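Local coordinates for Ribose/Galactose Isomerase (Vibrio parahaemolyticus, PDB 3ONO), which catalyses ribose-5-phosphate isomerisation, an aldose-ketose interconversion, as a member of the LacAB/RpiB family of sugar-phosphate isomerases, at the interface of chains A and B. Numbering follows the deposited sequence. Chains: chain A/B, Ribose/Galactose Isomerase.

The interface of chains A and B. Residues chain A 98-99, 131, 135; chain B 98-99, 131, 135.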
loop_
_atom_site.group_PDB
_atom_site.type_symbol
_atom_site.label_atom_id
_atom_site.label_comp_id
_atom_site.label_asym_id
_atom_site.label_seq_id
_atom_site.Cartn_x
_atom_site.Cartn_y
_atom_site.Cartn_z
ATOM N N PRO A 98 1.650 2.139 9.404
ATOM C CA PRO A 98 2.063 1.910 10.795
ATOM C C PRO A 98 3.134 0.844 11.034
ATOM O O PRO A 98 4.004 1.056 11.879
ATOM C CB PRO A 98 0.764 1.495 11.484
ATOM C CG PRO A 98 -0.287 2.166 10.674
ATOM C CD PRO A 98 0.179 2.188 9.262
ATOM N N SER A 99 3.089 -0.287 10.340
ATOM C CA SER A 99 4.096 -1.308 10.644
ATOM C C SER A 99 5.508 -0.907 10.174
ATOM O O SER A 99 6.506 -1.478 10.630
ATOM C CB SER A 99 3.696 -2.685 10.106
ATOM O OG SER A 99 4.131 -2.863 8.776
ATOM N N TYR A 131 -1.939 6.749 13.238
ATOM C CA TYR A 131 -1.597 5.362 13.520
ATOM C C TYR A 131 -0.073 5.157 13.424
ATOM O O TYR A 131 0.528 4.383 14.178
ATOM C CB TYR A 131 -2.301 4.444 12.532
ATOM C CG TYR A 131 -3.824 4.468 12.575
ATOM C CD1 TYR A 131 -4.517 5.149 13.578
ATOM C CD2 TYR A 131 -4.569 3.803 11.602
ATOM C CE1 TYR A 131 -5.927 5.143 13.602
ATOM C CE2 TYR A 131 -5.943 3.796 11.625
ATOM C CZ TYR A 131 -6.617 4.474 12.608
ATOM O OH TYR A 131 -7.999 4.432 12.596
ATOM N N LYS A 135 2.420 3.793 16.551
ATOM C CA LYS A 135 3.399 2.712 16.520
ATOM C C LYS A 135 4.849 3.214 16.664
ATOM O O LYS A 135 5.704 2.517 17.219
ATOM C CB LYS A 135 3.233 1.871 15.256
ATOM C CG LYS A 135 1.852 1.230 15.087
ATOM C CD LYS A 135 1.366 0.568 16.358
ATOM C CE LYS A 135 -0.045 -0.026 16.109
ATOM N NZ LYS A 135 -0.767 -0.335 17.359
ATOM N N PRO B 98 -4.861 -0.981 8.434
ATOM C CA PRO B 98 -5.726 -0.590 9.555
ATOM C C PRO B 98 -6.789 0.473 9.272
ATOM O O PRO B 98 -7.903 0.349 9.782
ATOM C CB PRO B 98 -4.738 -0.063 10.595
ATOM C CG PRO B 98 -3.487 -0.806 10.291
ATOM C CD PRO B 98 -3.433 -1.015 8.819
ATOM N N SER B 99 -6.481 1.509 8.501
ATOM C CA SER B 99 -7.507 2.537 8.306
ATOM C C SER B 99 -8.677 2.049 7.429
ATOM O O SER B 99 -9.757 2.650 7.435
ATOM C CB SER B 99 -6.914 3.845 7.773
ATOM O OG SER B 99 -6.856 3.845 6.363
ATOM N N TYR B 131 -2.931 -4.994 13.821
ATOM C CA TYR B 131 -3.319 -3.590 13.791
ATOM C C TYR B 131 -4.709 -3.434 13.147
ATOM O O TYR B 131 -5.517 -2.585 13.542
ATOM C CB TYR B 131 -2.295 -2.787 13.002
ATOM C CG TYR B 131 -0.883 -2.772 13.574
ATOM C CD1 TYR B 131 -0.597 -3.306 14.832
ATOM C CD2 TYR B 131 0.169 -2.217 12.846
ATOM C CE1 TYR B 131 0.717 -3.265 15.343
ATOM C CE2 TYR B 131 1.449 -2.176 13.343
ATOM C CZ TYR B 131 1.724 -2.711 14.575
ATOM O OH TYR B 131 3.025 -2.640 15.040
ATOM N N LYS B 135 -8.102 -1.745 15.017
ATOM C CA LYS B 135 -8.984 -0.699 14.512
ATOM C C LYS B 135 -10.405 -1.212 14.206
ATOM O O LYS B 135 -11.384 -0.470 14.337
ATOM C CB LYS B 135 -8.371 -0.019 13.290
ATOM C CG LYS B 135 -7.003 0.627 13.532
ATOM C CD LYS B 135 -6.974 1.453 14.799
ATOM C CE LYS B 135 -5.552 2.043 14.984
ATOM N NZ LYS B 135 -5.302 2.522 16.358
#
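Two tyrosine-lysine pairs, related by a two-fold axis, make up the main part of this patch between chains A and B. On one face of the A:Tyr131 ring, CE of B:Lys135 stands over the centre, 3.4 Å from the ring centroid, in a CH-pi contact. The two side chains approach tip to tip. The lysine bends at chi2 (-46°) and is nearly extended beyond it, so CG, CD and CE lie along the ring. CD of B:Lys135 passes 3.7 Å from CZ of A:Tyr131, beside the phenol oxygen. Its amine NZ lies above and just outside the CD1-CE1 edge, 3.9 Å from CE1 of A:Tyr131.

The opposite ring edge runs along the partner's helix start. There CB of B:Pro98 is 4.0 Å from CD2 of A:Tyr131, the two side chains sliding past each other. The backbone N of B:Ser99 lies at the ring edge, in plane, and its CA is 3.9 Å from CE2 of A:Tyr131. The contacts are mainly between carbon atoms. NZ of A:Lys135 and NZ of B:Lys135 are 5.5 Å apart, so some mutual repulsion is possible.

Exchanging the chains gives the twin contacts. The two-fold interface of the deposited tetramer may be the biological one. A:Tyr131 and A:Lys135 lie one turn apart on helix 125-136, which faces the first turn of the partner's helix 98-108. Both helices belong to the helical layers of the alpha-beta-alpha sandwich.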